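Local coordinates for PGRP-Hd - Peptidoglycan recognition protein homologue (PDB 3EP1) that probably recognises bacterial peptidoglycan in innate immunity, being a PGRP homologue that contains an N-acetylmuramoyl-L-alanine amidase-type domain, at residues 6-11 / 90-95; 80-85 / 94-99. One frame throughout, in Å; residues are numbered along the deposited sequence.

Interaction 1. Residues 6-11 / 90-95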
loop_
_atom_site.group_PDB
_atom_site.type_symbol
_atom_site.label_atom_id
_atom_site.label_comp_id
_atom_site.label_asym_id
_atom_site.label_seq_id
_atom_site.Cartn_x
_atom_site.Cartn_y
_atom_site.Cartn_z
ATOM N N VAL A 6 11.160 4.230 -1.943
ATOM C CA VAL A 6 12.471 4.219 -2.590
ATOM C C VAL A 6 13.172 2.867 -2.377
ATOM O O VAL A 6 13.519 2.505 -1.257
ATOM C CB VAL A 6 13.371 5.354 -2.059
ATOM C CG1 VAL A 6 14.721 5.297 -2.737
ATOM C CG2 VAL A 6 12.720 6.706 -2.317
ATOM N N PRO A 7 13.399 2.112 -3.465
ATOM C CA PRO A 7 14.048 0.799 -3.410
ATOM C C PRO A 7 15.515 0.860 -2.996
ATOM O O PRO A 7 16.165 1.895 -3.141
ATOM C CB PRO A 7 13.863 0.279 -4.828
ATOM C CG PRO A 7 14.039 1.531 -5.633
ATOM C CD PRO A 7 13.216 2.541 -4.864
ATOM N N ARG A 8 16.017 -0.264 -2.484
ATOM C CA ARG A 8 17.402 -0.392 -2.028
ATOM C C ARG A 8 18.397 0.139 -3.052
ATOM O O ARG A 8 19.296 0.909 -2.720
ATOM C CB ARG A 8 17.750 -1.858 -1.751
ATOM C CG ARG A 8 17.024 -2.495 -0.585
ATOM C CD ARG A 8 17.374 -3.976 -0.478
ATOM N NE ARG A 8 18.776 -4.197 -0.126
ATOM C CZ ARG A 8 19.262 -4.103 1.107
ATOM N NH1 ARG A 8 18.460 -3.793 2.114
ATOM N NH2 ARG A 8 20.548 -4.324 1.337
ATOM N N GLN A 9 18.232 -0.285 -4.297
ATOM C CA GLN A 9 19.140 0.136 -5.351
ATOM C C GLN A 9 19.151 1.639 -5.632
ATOM O O GLN A 9 20.128 2.154 -6.171
ATOM C CB GLN A 9 18.850 -0.629 -6.643
ATOM C CG GLN A 9 19.739 -0.185 -7.782
ATOM C CD GLN A 9 19.897 -1.215 -8.889
ATOM O OE1 GLN A 9 20.727 -1.041 -9.784
ATOM N NE2 GLN A 9 19.108 -2.291 -8.835
ATOM N N GLN A 10 18.088 2.347 -5.267
ATOM C CA GLN A 10 18.049 3.785 -5.522
ATOM C C GLN A 10 18.996 4.506 -4.569
ATOM O O GLN A 10 19.468 5.599 -4.879
ATOM C CB GLN A 10 16.621 4.335 -5.396
ATOM C CG GLN A 10 16.326 5.533 -6.309
ATOM C CD GLN A 10 14.867 5.584 -6.778
ATOM O OE1 GLN A 10 14.374 4.667 -7.440
ATOM N NE2 GLN A 10 14.177 6.667 -6.438
ATOM N N TRP A 11 19.274 3.918 -3.406
ATOM C CA TRP A 11 20.224 4.556 -2.501
ATOM C C TRP A 11 21.564 3.821 -2.496
ATOM O O TRP A 11 22.358 3.979 -1.576
ATOM C CB TRP A 11 19.680 4.710 -1.065
ATOM C CG TRP A 11 19.103 3.496 -0.387
ATOM C CD1 TRP A 11 17.811 3.058 -0.448
ATOM C CD2 TRP A 11 19.784 2.605 0.505
ATOM N NE1 TRP A 11 17.640 1.956 0.356
ATOM C CE2 TRP A 11 18.834 1.654 0.952
ATOM C CE3 TRP A 11 21.101 2.516 0.971
ATOM C CZ2 TRP A 11 19.161 0.625 1.843
ATOM C CZ3 TRP A 11 21.429 1.491 1.858
ATOM C CH2 TRP A 11 20.462 0.560 2.285
ATOM N N ILE A 90 9.734 7.634 1.792
ATOM C CA ILE A 90 9.924 6.330 2.421
ATOM C C ILE A 90 11.023 5.541 1.715
ATOM O O ILE A 90 10.995 5.401 0.495
ATOM C CB ILE A 90 8.633 5.482 2.370
ATOM C CG1 ILE A 90 7.479 6.220 3.047
ATOM C CG2 ILE A 90 8.858 4.160 3.066
ATOM C CD1 ILE A 90 6.154 5.447 3.021
ATOM N N TYR A 91 11.981 5.013 2.476
ATOM C CA TYR A 91 13.069 4.241 1.883
ATOM C C TYR A 91 13.016 2.785 2.283
ATOM O O TYR A 91 12.755 2.449 3.437
ATOM C CB TYR A 91 14.447 4.786 2.289
ATOM C CG TYR A 91 14.690 6.227 1.928
ATOM C CD1 TYR A 91 14.318 7.248 2.795
ATOM C CD2 TYR A 91 15.278 6.573 0.712
ATOM C CE1 TYR A 91 14.523 8.578 2.467
ATOM C CE2 TYR A 91 15.488 7.908 0.371
ATOM C CZ TYR A 91 15.109 8.902 1.253
ATOM O OH TYR A 91 15.314 10.232 0.937
ATOM N N GLU A 92 13.291 1.914 1.326
ATOM C CA GLU A 92 13.275 0.501 1.613
ATOM C C GLU A 92 14.578 0.093 2.292
ATOM O O GLU A 92 15.660 0.369 1.790
ATOM C CB GLU A 92 13.083 -0.319 0.331
ATOM C CG GLU A 92 13.254 -1.812 0.578
ATOM C CD GLU A 92 13.240 -2.644 -0.678
ATOM O OE1 GLU A 92 13.576 -2.117 -1.761
ATOM O OE2 GLU A 92 12.911 -3.842 -0.567
ATOM N N GLY A 93 14.460 -0.540 3.452
ATOM C CA GLY A 93 15.630 -1.019 4.154
ATOM C C GLY A 93 15.652 -2.494 3.814
ATOM O O GLY A 93 15.858 -2.863 2.663
ATOM N N ARG A 94 15.413 -3.342 4.804
ATOM C CA ARG A 94 15.377 -4.772 4.546
ATOM C C ARG A 94 14.084 -5.090 3.805
ATOM O O ARG A 94 13.988 -6.115 3.145
ATOM C CB ARG A 94 15.446 -5.572 5.852
ATOM C CG ARG A 94 16.673 -5.274 6.666
ATOM C CD ARG A 94 16.921 -6.292 7.763
ATOM N NE ARG A 94 18.132 -5.942 8.489
ATOM C CZ ARG A 94 18.765 -6.729 9.347
ATOM N NH1 ARG A 94 18.305 -7.937 9.608
ATOM N NH2 ARG A 94 19.880 -6.306 9.924
ATOM N N GLY A 95 13.094 -4.204 3.921
ATOM C CA GLY A 95 11.822 -4.410 3.243
ATOM C C GLY A 95 10.825 -5.305 3.953
ATOM O O GLY A 95 11.049 -5.728 5.087
#
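Val6 and Tyr91 form a single parallel beta bridge that lays the N-terminal arm along strand 90-92, the outermost strand at one end of the mixed sheet in this amidase-like fold. Val6 N donates almost straight to Ile90 O at 2.7 Å, and Glu92 N returns an equally short bond to Val6 O. The tight part lies where the Val6 and Tyr91 side chains run alongside each other: Val6 CB is 3.6 Å from Tyr91 CD2, and CG1, anti to the backbone N, meets the same ring carbon. Trp11 lies next to this patch. Its chi1 of 51° sets the indole so that NE1 reaches Glu92 O at 2.9 Å, with the acceptor close to the ring plane. The indole also packs on Val63 and Gln67 of helix 59-72, and Arg8 O lies over one of its faces.

The partly exposed side, with Pro7, Arg8 and Glu92, is looser and more polar. Pro7 also packs on Glu143 of the second subunit. Glu92 OE1 accepts Arg8 N at 3.1 Å on its anti side, whereas the guanidinium stands nearly perpendicular to the carboxylate and turns elsewhere, making a salt bridge with Asp77. Bent at chi3, the Arg8 chain brings NH1 to 2.8 Å from Gly93 O, which it meets from above the carbonyl plane.

Interaction 2. Residues 80-85 / 94-99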
loop_
_atom_site.group_PDB
_atom_site.type_symbol
_atom_site.label_atom_id
_atom_site.label_comp_id
_atom_site.label_asym_id
_atom_site.label_seq_id
_atom_site.Cartn_x
_atom_site.Cartn_y
_atom_site.Cartn_z
ATOM N N TYR A 80 16.880 -1.492 9.951
ATOM C CA TYR A 80 15.448 -1.360 9.771
ATOM C C TYR A 80 14.838 -1.891 8.483
ATOM O O TYR A 80 15.519 -2.051 7.476
ATOM C CB TYR A 80 15.083 0.106 9.957
ATOM C CG TYR A 80 15.756 0.727 11.163
ATOM C CD1 TYR A 80 16.967 1.407 11.036
ATOM C CD2 TYR A 80 15.193 0.618 12.435
ATOM C CE1 TYR A 80 17.600 1.971 12.147
ATOM C CE2 TYR A 80 15.824 1.174 13.553
ATOM C CZ TYR A 80 17.022 1.852 13.400
ATOM O OH TYR A 80 17.633 2.421 14.494
ATOM N N ASN A 81 13.538 -2.169 8.544
ATOM C CA ASN A 81 12.771 -2.664 7.401
ATOM C C ASN A 81 12.453 -1.508 6.455
ATOM O O ASN A 81 12.349 -1.699 5.246
ATOM C CB ASN A 81 11.457 -3.289 7.877
ATOM C CG ASN A 81 11.664 -4.585 8.618
ATOM O OD1 ASN A 81 11.819 -5.640 8.007
ATOM N ND2 ASN A 81 11.682 -4.515 9.942
ATOM N N PHE A 82 12.286 -0.321 7.036
ATOM C CA PHE A 82 11.981 0.901 6.300
ATOM C C PHE A 82 12.472 2.118 7.073
ATOM O O PHE A 82 12.675 2.055 8.282
ATOM C CB PHE A 82 10.471 1.068 6.095
ATOM C CG PHE A 82 9.844 0.010 5.237
ATOM C CD1 PHE A 82 9.224 -1.092 5.812
ATOM C CD2 PHE A 82 9.885 0.112 3.850
ATOM C CE1 PHE A 82 8.657 -2.077 5.021
ATOM C CE2 PHE A 82 9.322 -0.865 3.051
ATOM C CZ PHE A 82 8.706 -1.966 3.640
ATOM N N LEU A 83 12.645 3.230 6.367
ATOM C CA LEU A 83 13.077 4.477 6.981
ATOM C C LEU A 83 12.277 5.596 6.321
ATOM O O LEU A 83 11.959 5.518 5.141
ATOM C CB LEU A 83 14.580 4.700 6.780
ATOM C CG LEU A 83 15.553 3.619 7.258
ATOM C CD1 LEU A 83 15.693 2.549 6.188
ATOM C CD2 LEU A 83 16.913 4.240 7.546
ATOM N N ILE A 84 11.967 6.638 7.083
ATOM C CA ILE A 84 11.162 7.752 6.585
ATOM C C ILE A 84 11.801 9.098 6.936
ATOM O O ILE A 84 12.182 9.312 8.084
ATOM C CB ILE A 84 9.741 7.684 7.215
ATOM C CG1 ILE A 84 9.161 6.274 7.026
ATOM C CG2 ILE A 84 8.840 8.755 6.620
ATOM C CD1 ILE A 84 7.797 6.048 7.655
ATOM N N ASP A 85 11.936 9.998 5.962
ATOM C CA ASP A 85 12.523 11.306 6.250
ATOM C C ASP A 85 11.442 12.349 6.524
ATOM O O ASP A 85 10.254 12.079 6.371
ATOM C CB ASP A 85 13.464 11.785 5.124
ATOM C CG ASP A 85 12.751 12.038 3.805
ATOM O OD1 ASP A 85 11.524 12.279 3.803
ATOM O OD2 ASP A 85 13.440 12.019 2.761
ATOM N N ARG A 94 15.413 -3.342 4.804
ATOM C CA ARG A 94 15.377 -4.772 4.546
ATOM C C ARG A 94 14.084 -5.090 3.805
ATOM O O ARG A 94 13.988 -6.115 3.145
ATOM C CB ARG A 94 15.446 -5.572 5.852
ATOM C CG ARG A 94 16.673 -5.274 6.666
ATOM C CD ARG A 94 16.921 -6.292 7.763
ATOM N NE ARG A 94 18.132 -5.942 8.489
ATOM C CZ ARG A 94 18.765 -6.729 9.347
ATOM N NH1 ARG A 94 18.305 -7.937 9.608
ATOM N NH2 ARG A 94 19.880 -6.306 9.924
ATOM N N GLY A 95 13.094 -4.204 3.921
ATOM C CA GLY A 95 11.822 -4.410 3.243
ATOM C C GLY A 95 10.825 -5.305 3.953
ATOM O O GLY A 95 11.049 -5.728 5.087
ATOM N N TRP A 96 9.710 -5.592 3.289
ATOM C CA TRP A 96 8.675 -6.446 3.872
ATOM C C TRP A 96 9.146 -7.898 3.878
ATOM O O TRP A 96 9.993 -8.287 3.073
ATOM C CB TRP A 96 7.369 -6.378 3.062
ATOM C CG TRP A 96 6.666 -5.050 3.025
ATOM C CD1 TRP A 96 6.397 -4.303 1.917
ATOM C CD2 TRP A 96 6.092 -4.341 4.132
ATOM N NE1 TRP A 96 5.690 -3.176 2.261
ATOM C CE2 TRP A 96 5.490 -3.175 3.615
ATOM C CE3 TRP A 96 6.027 -4.580 5.509
ATOM C CZ2 TRP A 96 4.834 -2.252 4.423
ATOM C CZ3 TRP A 96 5.375 -3.660 6.316
ATOM C CH2 TRP A 96 4.787 -2.511 5.771
ATOM N N GLY A 97 8.597 -8.686 4.795
ATOM C CA GLY A 97 8.925 -10.099 4.870
ATOM C C GLY A 97 10.317 -10.537 5.284
ATOM O O GLY A 97 10.679 -11.688 5.063
ATOM N N VAL A 98 11.098 -9.645 5.881
ATOM C CA VAL A 98 12.448 -10.000 6.319
ATOM C C VAL A 98 12.685 -9.537 7.756
ATOM O O VAL A 98 12.296 -8.433 8.123
ATOM C CB VAL A 98 13.530 -9.355 5.420
ATOM C CG1 VAL A 98 14.912 -9.741 5.917
ATOM C CG2 VAL A 98 13.346 -9.787 3.976
ATOM N N VAL A 99 13.334 -10.378 8.560
ATOM C CA VAL A 99 13.617 -10.036 9.954
ATOM C C VAL A 99 14.746 -9.010 10.068
ATOM O O VAL A 99 15.809 -9.164 9.461
ATOM C CB VAL A 99 13.989 -11.292 10.788
ATOM C CG1 VAL A 99 12.821 -12.278 10.816
ATOM C CG2 VAL A 99 15.204 -11.960 10.193
#
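Phe82 drives the edge of its ring into the face of Trp96 in a T-shaped (edge-to-face) stack, the centroid of the six-membered indole ring 4.6 Å from that of the phenyl and the planes at 60°. Phe82 CE1 sits over the middle of the indole, and CZ comes to 3.4 Å from Trp96 CE2, at the junction of its two rings. With chi1 of -65°, Phe82 CG lies anti to the carbonyl carbon, which sends the ring out to meet the indole. Leu135 of helix 126-141 packs against both aromatics, and Ile111 of strand 110-115 adds to the lining around Trp96. An alanine in place of Trp96 would probably leave the CE1-CZ edge of Phe82 without its aromatic face and open a gap beside Leu135.

Backbone bonds join the two segments beside the aromatic pair. Strands 82-84 and 90-92 are the two arms of an antiparallel beta-hairpin, and the chain leaving the second arm still pairs with Tyr80 and Asn81. Arg94 N donates to Tyr80 O at 3.0 Å, and Gly95 N to Asn81 O at 2.9 Å. Asn81 O also receives Gly93 N, so one carbonyl is shared by two amides of the departing chain. With phi at 83°, Gly95 has a backbone in which a CB would be jammed against Arg94 O.

The guanidinium of Arg94 ties the loop together through neutral oxygens. Its CG rests 3.5 Å from Tyr80 O, and the extended chain carries the guanidinium onward, where NH1 bonds Val99 O at 2.8 Å. NE reaches Ile78 O, while NH2 binds Asp77 O and Gln101 OE1.

How the interactions relate
Both contacts belong to the same edge of the sheet and share Arg94 and Gly95, yet they lie on different sides of strand 90-92. Both are partly buried; interaction 1, centred about 11 Å from the centre of the chain, adds the N-terminal arm outside this strand, partly at the subunit interface. Interaction 2, centred about 6 Å from that point, joins the neighbouring inner strand 82-84 to the loop leaving the hairpin. Hairpin bonds such as Tyr91 N to Leu83 O connect the two. The chemistry follows position: five hydrogen bonds, three of them involving a side chain, fasten 6-11, whereas two backbone bonds and an aromatic pair facing helix 126-141 join 80-85 to 94-99.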